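Side-chain contacts in regulator of nonsense transcripts 2 (Homo sapiens, PDB 4CEK), which acts in nonsense-mediated mRNA decay, the pathway that removes transcripts with premature stop codons, and is represented here by the second of its three MIF4G domains: residues 218-223 with 227-232; 92-97 with 157-162; 211-216 with 246-251; 116-121 with 148-153. All coordinates share one frame; numbering follows the deposited sequence.

Contact 1: residues 218-223 with 227-232; sequences RFIGEL and KMFTKN
The carbonyl oxygen of L223 is gripped by two successive amides of the following turn, a compact example of how a chain ends one helix and prepares the next. M228 N donates at 2.8 Å to L223 O, and this bond belongs to a Schellman motif: K227 takes positive phi (63°), and that twist swings the chain back so that two bonds return into the last turn of the helix. F229 N adds to the motif a weak, longer bond of 3.3 Å to L223 O. The motif's usual apolar partnership is present as well, because the methyl CD2 of L223 lies 3.7 Å from M228 CB, the two side chains crossing at about a right angle before M228 bends away at chi2 and chi3.

F229 and L223 supply most of the buried surface. The phenylalanine CG stands anti to its own carbonyl carbon (chi1 -80°), which turns the ring back onto helix 210-225. There the flat group is met from two directions. I220 sets its CG2 methyl over the centre of one face in a CH-pi contact, 4.2 Å from the ring centroid and 11° off the normal. Helix 185-203 contributes C191 and R195 to the surroundings of the same ring, and L194 to those of L223. One residue further on, T230 is the N-cap of helix 231-243, its OG1 bonded to D233 N. At the rim of the F229 ring, in its plane, L223 CB comes within 3.5 Å of CD2.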
# COMPACT_ATOMS: atom_id res chain seq x y z
N ARG A 218 4.44 -2.90 -2.20
CA ARG A 218 3.52 -2.35 -3.22
C ARG A 218 2.33 -1.59 -2.62
O ARG A 218 1.95 -0.53 -3.13
CB ARG A 218 2.98 -3.45 -4.16
CG ARG A 218 4.01 -4.00 -5.13
CD ARG A 218 3.37 -4.89 -6.17
NE ARG A 218 4.23 -6.03 -6.51
CZ ARG A 218 5.06 -6.08 -7.56
NH1 ARG A 218 5.17 -5.05 -8.41
NH2 ARG A 218 5.80 -7.17 -7.75
N PHE A 219 1.77 -2.12 -1.53
CA PHE A 219 0.63 -1.49 -0.84
C PHE A 219 1.06 -0.14 -0.31
O PHE A 219 0.42 0.84 -0.58
CB PHE A 219 0.09 -2.40 0.28
CG PHE A 219 -1.41 -2.29 0.53
CD1 PHE A 219 -2.17 -1.19 0.09
CD2 PHE A 219 -2.09 -3.32 1.22
CE1 PHE A 219 -3.53 -1.10 0.33
CE2 PHE A 219 -3.46 -3.22 1.48
CZ PHE A 219 -4.18 -2.11 1.03
N ILE A 220 2.23 -0.05 0.32
CA ILE A 220 2.75 1.24 0.75
C ILE A 220 2.92 2.21 -0.42
O ILE A 220 2.65 3.45 -0.32
CB ILE A 220 4.09 1.08 1.50
CG1 ILE A 220 3.83 0.37 2.84
CG2 ILE A 220 4.73 2.44 1.70
CD1 ILE A 220 5.03 -0.11 3.66
N GLY A 221 3.34 1.67 -1.57
CA GLY A 221 3.50 2.51 -2.75
C GLY A 221 2.20 3.09 -3.23
O GLY A 221 2.13 4.26 -3.61
N GLU A 222 1.16 2.28 -3.28
CA GLU A 222 -0.16 2.76 -3.76
C GLU A 222 -0.74 3.84 -2.81
O GLU A 222 -1.18 4.92 -3.23
CB GLU A 222 -1.12 1.58 -3.87
CG GLU A 222 -0.88 0.69 -5.09
CD GLU A 222 -0.87 1.51 -6.38
OE1 GLU A 222 -1.67 2.46 -6.50
OE2 GLU A 222 -0.03 1.27 -7.27
N LEU A 223 -0.60 3.58 -1.53
CA LEU A 223 -0.99 4.52 -0.49
C LEU A 223 -0.20 5.80 -0.54
O LEU A 223 -0.71 6.85 -0.16
CB LEU A 223 -0.87 3.83 0.89
CG LEU A 223 -2.04 2.85 1.14
CD1 LEU A 223 -1.76 1.91 2.27
CD2 LEU A 223 -3.34 3.62 1.38
N LYS A 227 -1.34 9.85 -1.08
CA LYS A 227 -0.96 10.70 0.05
C LYS A 227 -1.49 10.18 1.38
O LYS A 227 -1.68 10.98 2.28
CB LYS A 227 -1.42 12.15 -0.15
CG LYS A 227 -1.09 12.74 -1.51
CD LYS A 227 -1.63 14.17 -1.64
CE LYS A 227 -1.56 14.66 -3.09
NZ LYS A 227 -2.51 15.77 -3.40
N MET A 228 -1.77 8.88 1.50
CA MET A 228 -2.06 8.28 2.81
C MET A 228 -0.78 8.01 3.58
O MET A 228 -0.77 8.11 4.77
CB MET A 228 -2.88 7.02 2.67
CG MET A 228 -4.27 7.26 2.08
SD MET A 228 -5.37 8.37 3.06
CE MET A 228 -5.13 9.98 2.30
N PHE A 229 0.32 7.68 2.90
CA PHE A 229 1.68 7.82 3.44
C PHE A 229 2.20 9.11 2.87
O PHE A 229 1.87 9.44 1.74
CB PHE A 229 2.59 6.70 3.00
CG PHE A 229 2.41 5.45 3.78
CD1 PHE A 229 3.13 5.24 4.95
CD2 PHE A 229 1.52 4.48 3.38
CE1 PHE A 229 2.97 4.07 5.67
CE2 PHE A 229 1.34 3.32 4.11
CZ PHE A 229 2.08 3.11 5.25
N THR A 230 2.94 9.87 3.67
CA THR A 230 3.51 11.12 3.20
C THR A 230 4.79 10.73 2.48
O THR A 230 5.29 9.59 2.66
CB THR A 230 3.89 12.07 4.37
OG1 THR A 230 4.78 11.38 5.23
CG2 THR A 230 2.65 12.59 5.17
N LYS A 231 5.34 11.67 1.71
CA LYS A 231 6.59 11.48 0.95
C LYS A 231 7.71 11.16 1.90
O LYS A 231 8.52 10.26 1.65
CB LYS A 231 6.92 12.74 0.15
CG LYS A 231 5.95 12.91 -1.01
CD LYS A 231 5.91 14.33 -1.59
CE LYS A 231 4.87 14.39 -2.70
NZ LYS A 231 3.52 14.67 -2.12
N ASN A 232 7.72 11.89 3.01
CA ASN A 232 8.72 11.69 4.06
C ASN A 232 8.65 10.30 4.66
O ASN A 232 9.68 9.70 4.88
CB ASN A 232 8.55 12.77 5.13
CG ASN A 232 9.72 12.84 6.09
OD1 ASN A 232 10.83 13.11 5.67
ND2 ASN A 232 9.46 12.64 7.38

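Contact 2: residues 92-97 with 157-162; sequences DLTKKL and ALFIVP
T94 meets F159 and I160 where helix 89-99 lies against the C-terminal end of helix 148-159, and the contact between the two segments is one of van der Waals touch. Its apolar part centres on the CG2 methyl of I160, which sits 4.0 Å from T94 CG2 and equally near T94 CB. I160 is the first residue to leave helical geometry, and its CG1 occupies the position between backbone N and carbonyl carbon (chi1 62°); CG2 is thereby left anti to the carbonyl carbon, facing the threonine. The aliphatic base of K95 adds a looser touch, its CG 4.3 Å from I160 CD1, before the fully extended chain leads away.

MIF4G domains are all-helical folds built by packing antiparallel helices side by side, and this contact packs helix 89-99 against the turn that ends helix 148-159.

The polar-aromatic part belongs to T94 OG1. It approaches the F159 ring obliquely, 3.8 Å from CD2, while its hydrogen bond goes back along its own helix to A90 O. F159 itself carries a cation-pi contact with K215 of helix 210-225, and A90, E91 and M193 also touch it.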
# COMPACT_ATOMS: atom_id res chain seq x y z
N ASP A 92 -1.49 -13.83 9.05
CA ASP A 92 -2.07 -14.99 9.72
C ASP A 92 -2.73 -14.58 11.05
O ASP A 92 -3.88 -14.95 11.32
CB ASP A 92 -1.01 -16.06 10.01
CG ASP A 92 -1.61 -17.33 10.65
OD1 ASP A 92 -2.20 -18.18 9.93
OD2 ASP A 92 -1.51 -17.46 11.89
N LEU A 93 -1.98 -13.85 11.86
CA LEU A 93 -2.48 -13.30 13.12
C LEU A 93 -3.70 -12.41 12.90
O LEU A 93 -4.71 -12.58 13.58
CB LEU A 93 -1.36 -12.50 13.80
CG LEU A 93 -1.70 -11.72 15.07
CD1 LEU A 93 -2.49 -12.56 16.08
CD2 LEU A 93 -0.39 -11.20 15.66
N THR A 94 -3.63 -11.48 11.94
CA THR A 94 -4.79 -10.66 11.59
C THR A 94 -6.01 -11.50 11.15
O THR A 94 -7.15 -11.19 11.54
CB THR A 94 -4.45 -9.62 10.51
OG1 THR A 94 -3.37 -8.81 10.98
CG2 THR A 94 -5.66 -8.71 10.21
N LYS A 95 -5.78 -12.54 10.34
CA LYS A 95 -6.86 -13.39 9.82
C LYS A 95 -7.58 -14.14 10.95
O LYS A 95 -8.81 -14.31 10.89
CB LYS A 95 -6.33 -14.40 8.80
CG LYS A 95 -7.43 -15.21 8.13
CD LYS A 95 -6.89 -16.13 7.04
CE LYS A 95 -8.01 -16.94 6.39
NZ LYS A 95 -7.52 -17.91 5.36
N LYS A 96 -6.82 -14.58 11.95
CA LYS A 96 -7.40 -15.28 13.10
C LYS A 96 -8.20 -14.34 14.01
O LYS A 96 -9.20 -14.76 14.59
CB LYS A 96 -6.31 -16.04 13.88
CG LYS A 96 -6.12 -17.46 13.35
CD LYS A 96 -4.67 -17.86 13.14
CE LYS A 96 -4.58 -19.22 12.45
NZ LYS A 96 -5.30 -19.27 11.14
N LEU A 97 -7.78 -13.08 14.12
CA LEU A 97 -8.55 -12.08 14.86
C LEU A 97 -9.92 -11.86 14.18
O LEU A 97 -10.94 -11.79 14.86
CB LEU A 97 -7.77 -10.76 15.03
CG LEU A 97 -6.47 -10.82 15.87
CD1 LEU A 97 -5.74 -9.48 15.99
CD2 LEU A 97 -6.77 -11.39 17.26
N ALA A 157 -9.54 -6.62 6.77
CA ALA A 157 -9.78 -7.27 5.47
C ALA A 157 -8.94 -6.65 4.38
O ALA A 157 -8.45 -7.35 3.51
CB ALA A 157 -11.26 -7.23 5.09
N LEU A 158 -8.76 -5.34 4.40
CA LEU A 158 -7.84 -4.68 3.47
C LEU A 158 -6.40 -5.20 3.65
O LEU A 158 -5.72 -5.46 2.68
CB LEU A 158 -7.90 -3.18 3.64
CG LEU A 158 -9.27 -2.55 3.39
CD1 LEU A 158 -9.18 -1.04 3.46
CD2 LEU A 158 -9.77 -2.99 2.02
N PHE A 159 -5.97 -5.42 4.89
CA PHE A 159 -4.57 -5.76 5.17
C PHE A 159 -4.23 -7.19 4.74
O PHE A 159 -3.09 -7.48 4.34
CB PHE A 159 -4.26 -5.57 6.66
CG PHE A 159 -2.87 -5.98 7.07
CD1 PHE A 159 -1.80 -5.11 6.89
CD2 PHE A 159 -2.63 -7.22 7.64
CE1 PHE A 159 -0.51 -5.46 7.28
CE2 PHE A 159 -1.35 -7.58 8.03
CZ PHE A 159 -0.28 -6.70 7.85
N ILE A 160 -5.20 -8.10 4.81
CA ILE A 160 -4.94 -9.48 4.38
C ILE A 160 -5.25 -9.71 2.90
O ILE A 160 -5.47 -10.84 2.53
CB ILE A 160 -5.65 -10.58 5.23
CG1 ILE A 160 -7.17 -10.45 5.17
CG2 ILE A 160 -5.17 -10.55 6.67
CD1 ILE A 160 -7.90 -11.50 5.99
N VAL A 161 -5.26 -8.67 2.05
CA VAL A 161 -5.21 -8.90 0.59
C VAL A 161 -4.25 -10.05 0.28
O VAL A 161 -3.12 -10.05 0.76
CB VAL A 161 -4.67 -7.71 -0.25
CG1 VAL A 161 -5.76 -7.06 -1.05
CG2 VAL A 161 -3.90 -6.70 0.58
N PRO A 162 -4.69 -11.03 -0.51
CA PRO A 162 -3.74 -12.09 -0.90
C PRO A 162 -2.64 -11.61 -1.90
O PRO A 162 -2.90 -10.75 -2.75
CB PRO A 162 -4.64 -13.14 -1.53
CG PRO A 162 -5.82 -12.37 -2.03
CD PRO A 162 -6.04 -11.25 -1.06

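Contact 3: residues 211-216 with 246-251; sequences ETKNKT and SHHHIE
The closest backbone approaches set the scale, K213 CA lying 8.6 Å from H248 CA and N214 CA 8.0 Å from E251 CA, so that helix 210-225 and the first turn of helix 247-266 meet mainly through side chains. One bond carries most of the exchange: K213 NZ donates to H248 ND1 across 3.0 Å. The lysine is extended beyond CG; the two side chains cross at about a right angle, and NZ arrives at the edge of the imidazole, only 6° out of its plane. ND1 thus acts as acceptor for a partner in the ring plane, which is consistent with a neutral imidazole. The methylene CE of K213 accompanies the bond at 3.6 Å from H248 ND1, while I208 and I210 touch K213 and H248 respectively. A second histidine, H249, has its NE2 5.8 Å from K213 NZ, too distant for contact, and makes a weak bond to V202 O instead.

The next residue, N214, plays a lesser part opposite E251, a turn beyond H248. Its CG is anti to the carbonyl carbon (chi1 -74°), which leaves OD1 4.0 Å from E251 O, a loose approach; the two oxygens share T255 OG1 as polar partner, weakly bonded to the asparagine and properly bonded to the glutamate carbonyl. The carboxylate of E251 turns to Y294 OH of helix 292-305. The contact links helix 210-225 to the start of helix 247-266, next but one in the chain, within the all-helical MIF4G fold.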
# COMPACT_ATOMS: atom_id res chain seq x y z
N GLU A 211 8.00 -12.60 -2.27
CA GLU A 211 6.70 -12.23 -2.85
C GLU A 211 5.71 -11.57 -1.88
O GLU A 211 4.96 -10.68 -2.30
CB GLU A 211 6.05 -13.46 -3.46
CG GLU A 211 4.97 -13.12 -4.47
CD GLU A 211 4.69 -14.26 -5.41
OE1 GLU A 211 5.66 -14.96 -5.81
OE2 GLU A 211 3.50 -14.45 -5.76
N THR A 212 5.69 -12.02 -0.62
CA THR A 212 4.91 -11.34 0.44
C THR A 212 5.48 -9.96 0.75
O THR A 212 4.76 -9.01 0.88
CB THR A 212 4.93 -12.11 1.78
OG1 THR A 212 4.48 -13.45 1.57
CG2 THR A 212 4.03 -11.42 2.80
N LYS A 213 6.80 -9.88 0.86
CA LYS A 213 7.47 -8.63 1.15
C LYS A 213 7.08 -7.58 0.08
O LYS A 213 6.79 -6.41 0.39
CB LYS A 213 8.98 -8.87 1.19
CG LYS A 213 9.40 -9.97 2.16
CD LYS A 213 10.91 -10.22 2.15
CE LYS A 213 11.44 -10.78 3.47
NZ LYS A 213 12.89 -10.51 3.69
N ASN A 214 7.06 -8.02 -1.18
CA ASN A 214 6.69 -7.16 -2.32
C ASN A 214 5.22 -6.71 -2.27
O ASN A 214 4.93 -5.59 -2.64
CB ASN A 214 7.04 -7.86 -3.66
CG ASN A 214 8.56 -7.87 -3.97
OD1 ASN A 214 9.36 -7.07 -3.43
ND2 ASN A 214 8.97 -8.78 -4.86
N LYS A 215 4.30 -7.55 -1.78
CA LYS A 215 2.94 -7.14 -1.51
C LYS A 215 2.93 -5.97 -0.51
O LYS A 215 2.28 -4.96 -0.76
CB LYS A 215 2.10 -8.28 -0.91
CG LYS A 215 0.61 -7.93 -0.69
CD LYS A 215 -0.04 -8.59 0.54
CE LYS A 215 0.45 -8.02 1.87
NZ LYS A 215 -0.41 -7.00 2.57
N THR A 216 3.63 -6.12 0.62
CA THR A 216 3.65 -5.06 1.62
C THR A 216 4.16 -3.77 1.00
O THR A 216 3.55 -2.73 1.16
CB THR A 216 4.53 -5.40 2.83
OG1 THR A 216 3.98 -6.50 3.54
CG2 THR A 216 4.63 -4.23 3.76
N SER A 246 21.27 -5.33 0.80
CA SER A 246 21.48 -6.74 0.64
C SER A 246 20.41 -7.29 -0.29
O SER A 246 19.57 -6.55 -0.75
CB SER A 246 21.26 -7.39 2.00
OG SER A 246 19.86 -7.44 2.26
N HIS A 247 20.39 -8.60 -0.50
CA HIS A 247 19.55 -9.15 -1.53
C HIS A 247 18.08 -8.86 -1.39
O HIS A 247 17.48 -8.35 -2.34
CB HIS A 247 19.83 -10.64 -1.72
CG HIS A 247 21.11 -10.93 -2.48
ND1 HIS A 247 22.11 -10.01 -2.63
CD2 HIS A 247 21.56 -12.10 -3.12
CE1 HIS A 247 23.12 -10.56 -3.33
NE2 HIS A 247 22.79 -11.84 -3.63
N HIS A 248 17.46 -9.17 -0.25
CA HIS A 248 16.02 -8.92 -0.12
C HIS A 248 15.71 -7.43 -0.07
O HIS A 248 14.74 -6.98 -0.63
CB HIS A 248 15.38 -9.72 1.02
CG HIS A 248 14.95 -11.14 0.61
ND1 HIS A 248 14.10 -11.90 1.35
CD2 HIS A 248 15.28 -11.92 -0.52
CE1 HIS A 248 13.91 -13.10 0.74
NE2 HIS A 248 14.62 -13.10 -0.40
N HIS A 249 16.59 -6.63 0.51
CA HIS A 249 16.34 -5.21 0.61
C HIS A 249 16.41 -4.46 -0.69
O HIS A 249 15.75 -3.40 -0.84
CB HIS A 249 17.28 -4.56 1.61
CG HIS A 249 17.13 -5.08 3.01
ND1 HIS A 249 17.91 -4.67 4.03
CD2 HIS A 249 16.25 -6.03 3.53
CE1 HIS A 249 17.55 -5.32 5.15
NE2 HIS A 249 16.53 -6.16 4.84
N ILE A 250 17.25 -4.96 -1.61
CA ILE A 250 17.43 -4.38 -2.94
C ILE A 250 16.14 -4.61 -3.70
O ILE A 250 15.65 -3.68 -4.33
CB ILE A 250 18.62 -5.02 -3.74
CG1 ILE A 250 20.00 -4.61 -3.18
CG2 ILE A 250 18.60 -4.56 -5.18
CD1 ILE A 250 21.13 -5.55 -3.58
N GLU A 251 15.56 -5.82 -3.63
CA GLU A 251 14.31 -6.08 -4.37
C GLU A 251 13.13 -5.28 -3.83
O GLU A 251 12.37 -4.68 -4.60
CB GLU A 251 13.93 -7.53 -4.42
CG GLU A 251 15.08 -8.48 -4.64
CD GLU A 251 14.61 -9.86 -5.06
OE1 GLU A 251 13.62 -9.94 -5.86
OE2 GLU A 251 15.24 -10.85 -4.57

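Contact 4: residues 116-121 with 148-153; sequences LIVDAF and KANRKK
V118 and N150 face each other at the point of closest backbone approach, with 7.4 Å between V118 CA and N150 CA, and their side chains cross obliquely. The valine has CG1 anti to its backbone N (chi1 -179°), an orientation that sends the other methyl, CG2, across to the asparagine. That methyl sits obliquely above the amide plane, displaced toward the nitrogen side, with V118 CG2 3.6 Å from N150 CG. The amide's polar partner lies to another side: ND2 donates a hydrogen bond to M145 O, in the connection leading into helix 148-159. That bond is consistent with fixing the amide's rotation, while M145 touches V118 as well.

A turn away along helix 148-159, K153 reaches D119 by a bent route. Kinks at chi3 and chi4 bring its CE to 3.6 Å from D119 OD1, yet the ammonium points past the carboxylate, leaving NZ 4.5 Å from OD1. Opposite charges are therefore near each other without a salt bridge, an attraction that is probably modest. The same lysine also rests on L122 of helix 110-124, and L114 of that helix touches N150.

Two helices separated in sequence by helix 131-144 are thus brought together by a mix of apolar, amide and charged side chains, in keeping with the stacked helices of the MIF4G fold, here helix 110-124 against helix 148-159.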
# COMPACT_ATOMS: atom_id res chain seq x y z
N LEU A 116 -24.07 -9.52 9.34
CA LEU A 116 -24.29 -10.33 8.14
C LEU A 116 -24.00 -9.52 6.88
O LEU A 116 -23.32 -10.01 6.00
CB LEU A 116 -25.70 -10.94 8.11
CG LEU A 116 -26.01 -11.97 7.00
CD1 LEU A 116 -24.83 -12.91 6.78
CD2 LEU A 116 -27.28 -12.78 7.29
N ILE A 117 -24.48 -8.28 6.81
CA ILE A 117 -24.29 -7.50 5.60
C ILE A 117 -22.83 -7.02 5.46
O ILE A 117 -22.33 -6.90 4.34
CB ILE A 117 -25.29 -6.34 5.46
CG1 ILE A 117 -24.81 -5.07 6.13
CG2 ILE A 117 -26.67 -6.71 6.00
CD1 ILE A 117 -24.88 -3.89 5.17
N VAL A 118 -22.15 -6.78 6.59
CA VAL A 118 -20.74 -6.45 6.56
C VAL A 118 -19.85 -7.63 6.11
O VAL A 118 -18.90 -7.45 5.36
CB VAL A 118 -20.23 -5.96 7.93
CG1 VAL A 118 -18.76 -5.60 7.83
CG2 VAL A 118 -21.02 -4.74 8.40
N ASP A 119 -20.16 -8.82 6.57
CA ASP A 119 -19.40 -9.99 6.15
C ASP A 119 -19.63 -10.24 4.67
O ASP A 119 -18.73 -10.71 3.98
CB ASP A 119 -19.79 -11.21 6.99
CG ASP A 119 -19.31 -11.11 8.45
OD1 ASP A 119 -18.76 -10.06 8.88
OD2 ASP A 119 -19.50 -12.12 9.18
N ALA A 120 -20.82 -9.92 4.18
CA ALA A 120 -21.10 -9.97 2.74
C ALA A 120 -20.24 -8.97 2.02
O ALA A 120 -19.65 -9.27 0.96
CB ALA A 120 -22.58 -9.64 2.45
N PHE A 121 -20.23 -7.76 2.56
CA PHE A 121 -19.54 -6.62 1.95
C PHE A 121 -18.05 -6.91 1.83
O PHE A 121 -17.49 -6.79 0.74
CB PHE A 121 -19.75 -5.37 2.80
CG PHE A 121 -19.01 -4.19 2.30
CD1 PHE A 121 -19.53 -3.42 1.26
CD2 PHE A 121 -17.76 -3.86 2.84
CE1 PHE A 121 -18.82 -2.32 0.79
CE2 PHE A 121 -17.07 -2.75 2.38
CZ PHE A 121 -17.58 -1.99 1.35
N LYS A 148 -17.39 1.71 14.59
CA LYS A 148 -16.08 1.43 15.14
C LYS A 148 -15.67 -0.03 14.90
O LYS A 148 -14.64 -0.30 14.28
CB LYS A 148 -16.03 1.75 16.64
CG LYS A 148 -14.65 2.17 17.13
CD LYS A 148 -14.43 1.83 18.60
CE LYS A 148 -12.97 2.03 19.01
NZ LYS A 148 -12.82 2.44 20.44
N ALA A 149 -16.50 -0.96 15.35
CA ALA A 149 -16.25 -2.39 15.16
C ALA A 149 -16.09 -2.77 13.68
O ALA A 149 -15.35 -3.69 13.32
CB ALA A 149 -17.36 -3.22 15.78
N ASN A 150 -16.85 -2.08 12.83
CA ASN A 150 -16.87 -2.36 11.41
C ASN A 150 -15.67 -1.73 10.69
O ASN A 150 -15.22 -2.25 9.68
CB ASN A 150 -18.19 -1.89 10.77
CG ASN A 150 -19.34 -2.88 10.98
OD1 ASN A 150 -19.15 -3.96 11.55
ND2 ASN A 150 -20.54 -2.53 10.48
N ARG A 151 -15.19 -0.60 11.19
CA ARG A 151 -14.02 0.03 10.62
C ARG A 151 -12.79 -0.86 10.90
O ARG A 151 -11.88 -0.94 10.07
CB ARG A 151 -13.86 1.47 11.13
CG ARG A 151 -14.97 2.38 10.65
CD ARG A 151 -14.66 3.87 10.79
NE ARG A 151 -14.52 4.25 12.20
CZ ARG A 151 -15.53 4.33 13.09
NH1 ARG A 151 -16.79 4.06 12.75
NH2 ARG A 151 -15.25 4.66 14.35
N LYS A 152 -12.79 -1.55 12.03
CA LYS A 152 -11.68 -2.42 12.39
C LYS A 152 -11.68 -3.65 11.51
O LYS A 152 -10.63 -4.17 11.15
CB LYS A 152 -11.75 -2.87 13.85
CG LYS A 152 -11.05 -1.98 14.85
CD LYS A 152 -11.00 -2.65 16.24
CE LYS A 152 -12.33 -2.55 17.00
NZ LYS A 152 -12.68 -3.80 17.74
N LYS A 153 -12.86 -4.17 11.23
CA LYS A 153 -12.98 -5.31 10.33
C LYS A 153 -12.57 -4.92 8.92
O LYS A 153 -11.94 -5.70 8.25
CB LYS A 153 -14.40 -5.88 10.36
CG LYS A 153 -14.56 -7.07 11.31
CD LYS A 153 -16.02 -7.38 11.65
CE LYS A 153 -16.40 -8.84 11.36
NZ LYS A 153 -15.70 -9.89 12.18

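Overall arrangement
From the N terminus, helix 89-99 opens the longest of the loops, which contact 2 closes at the end of helix 148-159. Nested within it, contact 4 joins helix 110-124 to the start of that same helix, so 148-159 is held at both ends. The C-terminal half repeats the nesting: contact 3 spans from helix 210-225 to helix 247-266, and contact 1 closes the tight turn inside that span. None of the loops cross. The halves meet where F219 packs on L158 and V161, and where K215 NZ probably bonds to F159 O. Contacts 3 and 4, about 31 Å apart between centres, lie on opposite sides of the chain's centre.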